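Heme-binding protein A (Haemophilus parasuis 29755, PDB 3TPA) probably binds glutathione as the periplasmic solute-binding protein of an ABC transporter, despite its heme-binding name. Local coordinates at residues L21-T26 with F161-S166; S35-Y40 with F502-F507; H81-F86 with Q185-G190; Y205-D210 with D217-I222. The protein carries 1 engineered substitution. All coordinates share one frame; numbering follows the deposited sequence.

How the contacts relate
All four contacts lie in the same half of the chain. Contact 1 is wholly buried and turns on one tyrosine hydroxyl; contact 3 is also largely buried but pairs a histidine with backbone carbonyls. Contacts 2 and 4 are only partly buried. Contact 2 relies on two glutamine amides, contact 4 on regular antiparallel strand bonds. Residues 35-40 tie the set together: Tyr40 packs on contact 1, Val39 meets contact 3, and Gln38 with Val39 lies against contact 4. Contacts 3 and 4 meet at Asn208, beside the His81 ring. Contacts 1 and 4, with centres about 20 Å apart, do not touch.

Contact 1 of 4, residues L21-T26 with F161-S166; sequences LSPAIT and FLSIYS
The Tyr165 ring meets residues 22-24 with its hydroxyl end. Ser22 OG sits at the ring edge near its plane, while Ala24 CB and Pro23 CD approach obliquely, CB lying 4.1 Å from Tyr165 CE2. The Tyr40 ring also packs against this tyrosine, the planes inclined at about 40°. Tyr165 OH donates to Ser22 OG at 2.7 Å and accepts from Ala24 N at 3.0 Å, in a nearly straight bond (173° at the hydrogen). The phenol oxygen is thus held from two directions, and Ser22 OG, anti to its backbone N (chi1 172°), also bonds to Asp183. Pro23 and Tyr165 run past each other in opposite senses, bringing Pro23 CD to 3.3 Å from Tyr165 OH. Further along, Ser163 OG touches Pro23 CG at 3.7 Å; its polar partners are Asp160 and Arg42. Ser22 O accepts from Ile25 N and Thr26 OG1 on opposite faces of its carbonyl plane, bonds that span the short turn containing Ala24. The contact joins the 3-10 turn 23-24, after strand 9-14, to the loop leading into helix 167-175, a buried loop-to-loop junction within a family 5 solute-binding protein.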
# COMPACT_ATOMS: atom_id res chain seq x y z
N LEU A 21 -18.72 1.89 0.11
CA LEU A 21 -18.71 0.71 -0.75
C LEU A 21 -18.42 1.05 -2.22
O LEU A 21 -18.93 0.41 -3.14
CB LEU A 21 -20.02 -0.06 -0.64
CG LEU A 21 -20.30 -0.67 0.74
CD1 LEU A 21 -21.73 -1.14 0.83
CD2 LEU A 21 -19.33 -1.82 1.05
N SER A 22 -17.62 2.09 -2.42
CA SER A 22 -17.29 2.56 -3.76
C SER A 22 -15.80 2.84 -3.83
O SER A 22 -15.35 3.85 -3.30
CB SER A 22 -18.07 3.83 -4.09
OG SER A 22 -17.65 4.43 -5.31
N PRO A 23 -15.03 1.93 -4.47
CA PRO A 23 -13.57 2.06 -4.50
C PRO A 23 -13.04 3.37 -5.06
O PRO A 23 -12.01 3.82 -4.57
CB PRO A 23 -13.10 0.88 -5.38
CG PRO A 23 -14.32 0.27 -5.94
CD PRO A 23 -15.48 0.67 -5.07
N ALA A 24 -13.70 3.98 -6.04
CA ALA A 24 -13.17 5.21 -6.63
C ALA A 24 -13.01 6.33 -5.58
O ALA A 24 -12.12 7.18 -5.69
CB ALA A 24 -14.06 5.69 -7.78
N ILE A 25 -13.88 6.33 -4.58
CA ILE A 25 -13.92 7.45 -3.62
C ILE A 25 -13.55 7.08 -2.19
O ILE A 25 -13.94 7.75 -1.25
CB ILE A 25 -15.30 8.15 -3.61
CG1 ILE A 25 -16.40 7.16 -3.23
CG2 ILE A 25 -15.61 8.75 -4.98
CD1 ILE A 25 -17.76 7.80 -2.99
N THR A 26 -12.76 6.03 -2.04
CA THR A 26 -12.40 5.51 -0.74
C THR A 26 -11.07 6.05 -0.29
O THR A 26 -10.13 6.15 -1.07
CB THR A 26 -12.32 3.99 -0.78
OG1 THR A 26 -13.63 3.46 -0.96
CG2 THR A 26 -11.73 3.45 0.52
N PHE A 161 -8.86 1.40 -6.69
CA PHE A 161 -9.55 2.64 -7.07
C PHE A 161 -9.89 2.70 -8.57
O PHE A 161 -10.76 3.48 -9.00
CB PHE A 161 -8.73 3.88 -6.65
CG PHE A 161 -7.56 4.23 -7.57
CD1 PHE A 161 -7.64 5.31 -8.45
CD2 PHE A 161 -6.36 3.52 -7.51
CE1 PHE A 161 -6.57 5.67 -9.24
CE2 PHE A 161 -5.27 3.87 -8.32
CZ PHE A 161 -5.38 4.94 -9.18
N LEU A 162 -9.24 1.86 -9.36
CA LEU A 162 -9.53 1.81 -10.80
C LEU A 162 -10.42 0.62 -11.18
O LEU A 162 -10.39 0.13 -12.30
CB LEU A 162 -8.24 1.89 -11.63
CG LEU A 162 -7.58 3.28 -11.51
CD1 LEU A 162 -6.23 3.33 -12.25
CD2 LEU A 162 -8.50 4.40 -12.05
N SER A 163 -11.24 0.18 -10.23
CA SER A 163 -12.28 -0.81 -10.50
C SER A 163 -13.21 -0.27 -11.57
O SER A 163 -13.47 0.93 -11.63
CB SER A 163 -13.09 -1.09 -9.25
OG SER A 163 -12.32 -1.79 -8.30
N ILE A 164 -13.72 -1.16 -12.42
CA ILE A 164 -14.57 -0.72 -13.52
C ILE A 164 -16.04 -0.83 -13.14
O ILE A 164 -16.53 -1.92 -12.83
CB ILE A 164 -14.28 -1.53 -14.80
CG1 ILE A 164 -12.80 -1.43 -15.19
CG2 ILE A 164 -15.18 -1.09 -15.94
CD1 ILE A 164 -12.30 -0.01 -15.38
N TYR A 165 -16.71 0.33 -13.12
CA TYR A 165 -18.13 0.44 -12.87
C TYR A 165 -18.93 0.31 -14.17
O TYR A 165 -18.39 0.33 -15.27
CB TYR A 165 -18.44 1.83 -12.32
CG TYR A 165 -17.89 2.14 -10.94
CD1 TYR A 165 -18.74 2.38 -9.86
CD2 TYR A 165 -16.52 2.20 -10.72
CE1 TYR A 165 -18.24 2.68 -8.59
CE2 TYR A 165 -16.01 2.49 -9.47
CZ TYR A 165 -16.86 2.73 -8.41
OH TYR A 165 -16.33 3.02 -7.17
N SER A 166 -20.25 0.20 -14.03
CA SER A 166 -21.13 0.06 -15.17
C SER A 166 -21.67 1.42 -15.56
O SER A 166 -22.34 2.07 -14.76
CB SER A 166 -22.30 -0.85 -14.82
OG SER A 166 -23.33 -0.71 -15.79

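Contact 2 of 4, residues S35-Y40 with F502-F507; sequences SSQQVY and FGYTAF
Gln38 reaches residues 502-507 through both ends of its amide. NE2 donates to Thr505 O at 2.8 Å, with the acceptor close to the amide plane and the donor in the carbonyl plane, although the angle at the hydrogen is only 143°. OE1 takes a weak bond from Phe507 N at 3.4 Å. The amide lies at 24° to the Phe507 ring, and NE2 comes within 3.6 Å of Phe507 CD2. Gln37 packs its amide group on Tyr504 CB, CD lying 3.4 Å away; its side chain crosses that of Tyr504 at about a right angle, and OE1 touches Ala506 CB at 3.6 Å. A bend at chi2 (-72°) carries Gln37 CD toward Tyr504. A water donating to Gln37 O is also weakly bonded by Phe507 N. The short, weakly bonded helix 36-39 is thereby joined to the loop between strands 494-495 and 511-512, bringing together parts of the solute-binding protein 462 residues apart in sequence. Farther out, Asp160 takes a hydrogen bond from Gln37 NE2, while Asn33 O accepts from Gln38 NE2, giving that nitrogen a second acceptor. Ser35 O accepts from both Gln38 N and Val39 N within this turn. Leu221 and Phe223 of strand 220-225 pack against both Gln38 and Phe507.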
# COMPACT_ATOMS: atom_id res chain seq x y z
N SER A 35 -15.63 -3.96 -1.10
CA SER A 35 -16.12 -3.59 -2.44
C SER A 35 -15.25 -4.12 -3.59
O SER A 35 -15.52 -5.18 -4.14
CB SER A 35 -16.27 -2.07 -2.55
OG SER A 35 -15.06 -1.41 -2.26
N SER A 36 -14.20 -3.39 -3.94
CA SER A 36 -13.37 -3.74 -5.09
C SER A 36 -12.88 -5.18 -5.04
O SER A 36 -12.75 -5.84 -6.08
CB SER A 36 -12.17 -2.78 -5.17
OG SER A 36 -11.68 -2.51 -3.87
N GLN A 37 -12.61 -5.68 -3.83
CA GLN A 37 -11.96 -6.97 -3.69
C GLN A 37 -12.90 -8.13 -3.98
O GLN A 37 -12.44 -9.19 -4.37
CB GLN A 37 -11.30 -7.14 -2.31
CG GLN A 37 -10.00 -6.34 -2.11
CD GLN A 37 -8.81 -6.90 -2.89
OE1 GLN A 37 -8.49 -8.09 -2.80
NE2 GLN A 37 -8.14 -6.04 -3.63
N GLN A 38 -14.20 -7.92 -3.80
CA GLN A 38 -15.17 -9.00 -4.02
C GLN A 38 -16.10 -8.75 -5.21
O GLN A 38 -16.50 -9.68 -5.91
CB GLN A 38 -16.06 -9.19 -2.79
CG GLN A 38 -15.38 -9.07 -1.42
CD GLN A 38 -14.15 -9.96 -1.23
OE1 GLN A 38 -14.01 -11.02 -1.83
NE2 GLN A 38 -13.26 -9.52 -0.36
N VAL A 39 -16.47 -7.48 -5.40
CA VAL A 39 -17.57 -7.10 -6.29
C VAL A 39 -17.12 -6.60 -7.69
O VAL A 39 -17.87 -6.71 -8.66
CB VAL A 39 -18.43 -6.02 -5.62
CG1 VAL A 39 -19.59 -5.58 -6.52
CG2 VAL A 39 -18.96 -6.55 -4.26
N TYR A 40 -15.90 -6.07 -7.79
CA TYR A 40 -15.41 -5.44 -9.03
C TYR A 40 -14.20 -6.16 -9.63
O TYR A 40 -13.63 -7.05 -9.00
CB TYR A 40 -15.02 -3.99 -8.74
CG TYR A 40 -16.18 -3.06 -8.42
CD1 TYR A 40 -16.90 -2.46 -9.43
CD2 TYR A 40 -16.53 -2.76 -7.10
CE1 TYR A 40 -17.95 -1.60 -9.16
CE2 TYR A 40 -17.59 -1.89 -6.82
CZ TYR A 40 -18.29 -1.31 -7.87
OH TYR A 40 -19.35 -0.44 -7.65
N PHE A 502 -0.39 -6.24 -0.56
CA PHE A 502 -0.97 -4.94 -0.21
C PHE A 502 -1.84 -4.99 1.04
O PHE A 502 -2.26 -3.96 1.56
CB PHE A 502 -1.72 -4.36 -1.40
CG PHE A 502 -0.86 -4.22 -2.62
CD1 PHE A 502 0.06 -3.19 -2.71
CD2 PHE A 502 -0.93 -5.14 -3.65
CE1 PHE A 502 0.89 -3.05 -3.83
CE2 PHE A 502 -0.12 -5.02 -4.78
CZ PHE A 502 0.81 -3.98 -4.86
N GLY A 503 -2.09 -6.21 1.52
CA GLY A 503 -2.85 -6.42 2.75
C GLY A 503 -4.32 -6.75 2.54
O GLY A 503 -5.03 -7.06 3.51
N TYR A 504 -4.80 -6.72 1.30
CA TYR A 504 -6.24 -6.94 1.08
C TYR A 504 -6.61 -8.40 1.20
O TYR A 504 -5.76 -9.28 1.12
CB TYR A 504 -6.68 -6.37 -0.27
CG TYR A 504 -6.31 -4.91 -0.37
CD1 TYR A 504 -6.82 -3.99 0.53
CD2 TYR A 504 -5.42 -4.47 -1.35
CE1 TYR A 504 -6.47 -2.65 0.45
CE2 TYR A 504 -5.06 -3.13 -1.44
CZ TYR A 504 -5.59 -2.23 -0.54
OH TYR A 504 -5.22 -0.92 -0.64
N THR A 505 -7.91 -8.66 1.36
CA THR A 505 -8.41 -10.03 1.50
C THR A 505 -9.42 -10.37 0.38
O THR A 505 -10.56 -9.91 0.41
CB THR A 505 -9.11 -10.24 2.85
OG1 THR A 505 -10.15 -9.26 2.99
CG2 THR A 505 -8.14 -10.08 4.03
N ALA A 506 -8.99 -11.16 -0.59
CA ALA A 506 -9.90 -11.64 -1.64
C ALA A 506 -10.32 -13.08 -1.33
O ALA A 506 -9.50 -13.90 -0.94
CB ALA A 506 -9.23 -11.56 -3.02
N PHE A 507 -11.61 -13.37 -1.49
CA PHE A 507 -12.12 -14.69 -1.14
C PHE A 507 -12.45 -15.57 -2.35
O PHE A 507 -12.83 -16.72 -2.19
CB PHE A 507 -13.28 -14.57 -0.15
CG PHE A 507 -12.88 -13.88 1.13
CD1 PHE A 507 -12.01 -14.49 2.02
CD2 PHE A 507 -13.35 -12.61 1.43
CE1 PHE A 507 -11.63 -13.87 3.19
CE2 PHE A 507 -12.97 -11.97 2.60
CZ PHE A 507 -12.10 -12.60 3.48
O HOH W 1 -12.51 -12.13 -4.44

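Contact 3 of 4, residues H81-F86 with Q185-G190; sequences HSNKTF and QPIGTG
His81 lies against residues 187-190, with Gly188 O 3.0 Å above the centre of its imidazole. The contact joins two loops of the family 5 solute-binding fold, and an Asx turn shapes the first: Asn83 OD1 accepts from Thr85 N at 2.6 Å. His81 CG is anti to the carbonyl carbon (chi1 -50°) and so stands beside its own backbone N. That N donates to Gly188 O at 2.9 Å, so the same carbonyl meets both backbone and ring face. At the ring edge NE2 donates to Gly190 O at 2.9 Å; the acceptor lies in the ring plane, but the donor is tilted 30° from the carbonyl plane. Asn208 ND2 also bonds to Gly190 O. Asn83 CG sits between its backbone N and carbonyl carbon (chi1 62°); from there ND2 meets Ile187 CD1 at 3.7 Å. Ile187 CG2 and CD1 both touch His81 O; CG2 also reaches Phe86 CE2, and CD1 also reaches His81 CB. Tyr169 of helix 167-175 packs on Asn83, Phe86 and Ile187. Two waters donate to Pro186 O; one is bonded to His81 ND1, and the other accepts from Asn83 ND2 at 3.0 Å.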
# COMPACT_ATOMS: atom_id res chain seq x y z
N HIS A 81 -23.33 -7.52 -12.79
CA HIS A 81 -24.36 -8.11 -11.93
C HIS A 81 -25.66 -7.35 -12.15
O HIS A 81 -25.67 -6.25 -12.73
CB HIS A 81 -24.01 -7.94 -10.46
CG HIS A 81 -22.63 -8.38 -10.10
ND1 HIS A 81 -21.87 -7.73 -9.15
CD2 HIS A 81 -21.87 -9.41 -10.54
CE1 HIS A 81 -20.71 -8.34 -9.03
NE2 HIS A 81 -20.68 -9.36 -9.86
N SER A 82 -26.75 -7.91 -11.66
CA SER A 82 -28.01 -7.20 -11.66
C SER A 82 -28.55 -7.16 -10.25
O SER A 82 -28.17 -7.98 -9.41
CB SER A 82 -29.03 -7.85 -12.61
OG SER A 82 -29.17 -9.23 -12.32
N ASN A 83 -29.43 -6.21 -9.98
CA ASN A 83 -30.18 -6.21 -8.74
C ASN A 83 -31.61 -5.87 -9.07
O ASN A 83 -31.98 -5.83 -10.24
CB ASN A 83 -29.56 -5.28 -7.69
CG ASN A 83 -29.55 -3.83 -8.13
OD1 ASN A 83 -30.48 -3.35 -8.76
ND2 ASN A 83 -28.49 -3.12 -7.77
N LYS A 84 -32.44 -5.63 -8.07
CA LYS A 84 -33.87 -5.41 -8.34
C LYS A 84 -34.12 -4.07 -9.03
O LYS A 84 -35.19 -3.84 -9.56
CB LYS A 84 -34.72 -5.56 -7.08
CG LYS A 84 -34.27 -4.75 -5.87
CD LYS A 84 -35.29 -4.87 -4.73
CE LYS A 84 -34.89 -4.05 -3.50
NZ LYS A 84 -33.89 -4.75 -2.66
N THR A 85 -33.11 -3.21 -9.00
CA THR A 85 -33.19 -1.88 -9.61
C THR A 85 -32.57 -1.84 -11.01
O THR A 85 -32.88 -0.96 -11.81
CB THR A 85 -32.45 -0.84 -8.73
OG1 THR A 85 -33.04 -0.79 -7.43
CG2 THR A 85 -32.48 0.53 -9.36
N PHE A 86 -31.68 -2.79 -11.30
CA PHE A 86 -30.91 -2.75 -12.53
C PHE A 86 -30.63 -4.12 -13.17
O PHE A 86 -30.22 -5.06 -12.50
CB PHE A 86 -29.57 -2.05 -12.27
CG PHE A 86 -28.60 -2.17 -13.40
CD1 PHE A 86 -28.75 -1.39 -14.54
CD2 PHE A 86 -27.53 -3.04 -13.33
CE1 PHE A 86 -27.85 -1.50 -15.61
CE2 PHE A 86 -26.62 -3.16 -14.37
CZ PHE A 86 -26.77 -2.39 -15.52
N GLN A 185 -24.85 1.00 -3.69
CA GLN A 185 -25.32 -0.33 -4.06
C GLN A 185 -24.49 -0.81 -5.22
O GLN A 185 -24.90 -0.72 -6.38
CB GLN A 185 -26.80 -0.29 -4.44
CG GLN A 185 -27.65 0.54 -3.50
CD GLN A 185 -27.92 -0.16 -2.19
OE1 GLN A 185 -27.84 -1.39 -2.11
NE2 GLN A 185 -28.24 0.61 -1.16
N PRO A 186 -23.29 -1.33 -4.92
CA PRO A 186 -22.30 -1.60 -5.97
C PRO A 186 -22.70 -2.72 -6.92
O PRO A 186 -23.26 -3.74 -6.51
CB PRO A 186 -21.04 -1.98 -5.18
CG PRO A 186 -21.55 -2.42 -3.82
CD PRO A 186 -22.76 -1.56 -3.57
N ILE A 187 -22.43 -2.50 -8.21
CA ILE A 187 -22.68 -3.46 -9.28
C ILE A 187 -21.37 -3.57 -10.02
O ILE A 187 -20.82 -2.57 -10.47
CB ILE A 187 -23.75 -2.94 -10.26
CG1 ILE A 187 -25.16 -3.13 -9.69
CG2 ILE A 187 -23.62 -3.60 -11.64
CD1 ILE A 187 -25.57 -4.59 -9.54
N GLY A 188 -20.84 -4.78 -10.15
CA GLY A 188 -19.62 -4.95 -10.91
C GLY A 188 -19.59 -6.22 -11.71
O GLY A 188 -20.62 -6.85 -11.95
N THR A 189 -18.40 -6.59 -12.15
CA THR A 189 -18.24 -7.81 -12.92
C THR A 189 -17.63 -8.91 -12.05
O THR A 189 -17.39 -10.01 -12.53
CB THR A 189 -17.32 -7.58 -14.15
OG1 THR A 189 -16.03 -7.13 -13.71
CG2 THR A 189 -17.93 -6.55 -15.08
N GLY A 190 -17.39 -8.58 -10.77
CA GLY A 190 -16.58 -9.41 -9.89
C GLY A 190 -17.18 -10.73 -9.45
O GLY A 190 -18.32 -11.05 -9.76
O HOH W 2 -23.12 -6.47 -6.72
O HOH W 3 -26.22 -3.87 -5.93

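Contact 4 of 4, residues Y205-D210 with D217-I222; sequences YTANVD and DIERLI
Tyr205 and Leu221 project from the same face of an antiparallel strand pair, their side chains crossing at a slant with the two CB atoms 3.7 Å apart. The Tyr205 ring turns its edge to the partner strand, where Leu221 O lies near the ring plane, 3.7 Å from CD2. These residues form a hydrogen-bonded pair: Tyr205 N donates to Leu221 O at 2.8 Å, and Leu221 N returns a bond to Tyr205 O. Thr206 and Arg220 form the adjacent non-hydrogen-bonded pair on the other face, where Arg220 CG leans over Tyr205 O at 3.6 Å. Thr206 CA makes a CA-H...O contact with Glu219 O at 3.4 Å. The ladder ends with Ala207 N donating to Glu219 O at 3.0 Å, and Ala207 CB packs 3.4 Å from Ile218 O. A water donates to both Ala207 O and Glu219 OE2, while Glu219 OE1 makes a salt bridge with Lys215. The N-to-C directions of the short strand segments differ by 158°, nearly antiparallel, in a beta hairpin of a mixed sheet. Strand 192-194 flanks 202-207, strand 9-14 flanks 220-225, and helix 36-39 covers the tyrosine-leucine face through Val39 and Gln38.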
# COMPACT_ATOMS: atom_id res chain seq x y z
N TYR A 205 -22.74 -11.16 0.95
CA TYR A 205 -22.48 -11.37 -0.47
C TYR A 205 -22.87 -12.77 -0.89
O TYR A 205 -22.87 -13.69 -0.09
CB TYR A 205 -20.99 -11.19 -0.82
CG TYR A 205 -20.39 -9.91 -0.34
CD1 TYR A 205 -20.16 -8.84 -1.20
CD2 TYR A 205 -20.04 -9.76 0.99
CE1 TYR A 205 -19.61 -7.65 -0.74
CE2 TYR A 205 -19.49 -8.58 1.46
CZ TYR A 205 -19.27 -7.54 0.59
OH TYR A 205 -18.72 -6.38 1.08
N THR A 206 -23.16 -12.90 -2.18
CA THR A 206 -23.43 -14.19 -2.81
C THR A 206 -22.54 -14.39 -4.02
O THR A 206 -22.22 -13.43 -4.72
CB THR A 206 -24.89 -14.26 -3.29
OG1 THR A 206 -25.77 -14.16 -2.15
CG2 THR A 206 -25.14 -15.58 -4.01
N ALA A 207 -22.14 -15.62 -4.29
CA ALA A 207 -21.29 -15.89 -5.45
C ALA A 207 -21.98 -15.53 -6.76
O ALA A 207 -23.18 -15.77 -6.94
CB ALA A 207 -20.85 -17.35 -5.46
N ASN A 208 -21.20 -14.96 -7.67
CA ASN A 208 -21.65 -14.68 -9.03
C ASN A 208 -21.49 -15.91 -9.91
O ASN A 208 -20.37 -16.35 -10.20
CB ASN A 208 -20.83 -13.52 -9.60
CG ASN A 208 -21.18 -13.21 -11.04
OD1 ASN A 208 -22.21 -13.66 -11.55
ND2 ASN A 208 -20.34 -12.42 -11.70
N VAL A 209 -22.61 -16.47 -10.35
CA VAL A 209 -22.56 -17.69 -11.16
C VAL A 209 -21.93 -17.43 -12.53
O VAL A 209 -21.33 -18.33 -13.12
CB VAL A 209 -23.95 -18.29 -11.38
CG1 VAL A 209 -23.86 -19.52 -12.28
CG2 VAL A 209 -24.58 -18.63 -10.04
N ASP A 210 -22.07 -16.21 -13.03
CA ASP A 210 -21.63 -15.88 -14.38
C ASP A 210 -20.19 -15.36 -14.47
O ASP A 210 -19.72 -15.03 -15.56
CB ASP A 210 -22.59 -14.86 -15.01
CG ASP A 210 -23.98 -15.44 -15.25
OD1 ASP A 210 -24.07 -16.60 -15.71
OD2 ASP A 210 -24.97 -14.73 -14.98
N ASP A 217 -15.87 -20.92 -5.31
CA ASP A 217 -16.19 -22.14 -4.57
C ASP A 217 -17.14 -21.84 -3.42
O ASP A 217 -17.95 -22.68 -3.07
CB ASP A 217 -14.92 -22.83 -4.06
CG ASP A 217 -14.00 -23.26 -5.19
OD1 ASP A 217 -14.40 -24.12 -6.00
OD2 ASP A 217 -12.86 -22.74 -5.27
N ILE A 218 -17.04 -20.64 -2.85
CA ILE A 218 -17.89 -20.27 -1.71
C ILE A 218 -19.18 -19.56 -2.13
O ILE A 218 -19.14 -18.53 -2.82
CB ILE A 218 -17.14 -19.40 -0.70
CG1 ILE A 218 -15.94 -20.15 -0.14
CG2 ILE A 218 -18.06 -18.97 0.43
CD1 ILE A 218 -14.96 -19.27 0.58
N GLU A 219 -20.31 -20.09 -1.70
CA GLU A 219 -21.60 -19.55 -2.12
C GLU A 219 -22.04 -18.27 -1.40
O GLU A 219 -22.73 -17.45 -1.98
CB GLU A 219 -22.69 -20.62 -1.99
CG GLU A 219 -22.70 -21.60 -3.14
CD GLU A 219 -23.27 -21.00 -4.41
OE1 GLU A 219 -22.95 -21.50 -5.50
OE2 GLU A 219 -24.06 -20.02 -4.31
N ARG A 220 -21.68 -18.12 -0.13
CA ARG A 220 -22.09 -16.93 0.65
C ARG A 220 -20.97 -16.40 1.54
O ARG A 220 -20.25 -17.16 2.22
CB ARG A 220 -23.31 -17.22 1.54
CG ARG A 220 -24.65 -16.64 1.07
CD ARG A 220 -25.80 -17.61 1.36
NE ARG A 220 -25.52 -18.96 0.87
CZ ARG A 220 -26.08 -20.07 1.31
NH1 ARG A 220 -25.73 -21.22 0.77
NH2 ARG A 220 -27.00 -20.05 2.28
N LEU A 221 -20.87 -15.09 1.56
CA LEU A 221 -19.84 -14.39 2.29
C LEU A 221 -20.53 -13.48 3.30
O LEU A 221 -21.39 -12.67 2.93
CB LEU A 221 -19.04 -13.53 1.30
CG LEU A 221 -17.52 -13.60 1.20
CD1 LEU A 221 -17.01 -15.03 1.04
CD2 LEU A 221 -17.08 -12.73 -0.00
N ILE A 222 -20.19 -13.62 4.57
CA ILE A 222 -20.69 -12.69 5.58
C ILE A 222 -19.54 -11.92 6.22
O ILE A 222 -18.66 -12.52 6.84
CB ILE A 222 -21.48 -13.40 6.68
CG1 ILE A 222 -22.62 -14.22 6.08
CG2 ILE A 222 -22.04 -12.38 7.67
CD1 ILE A 222 -23.35 -15.09 7.09
O HOH W 4 -24.57 -17.95 -6.14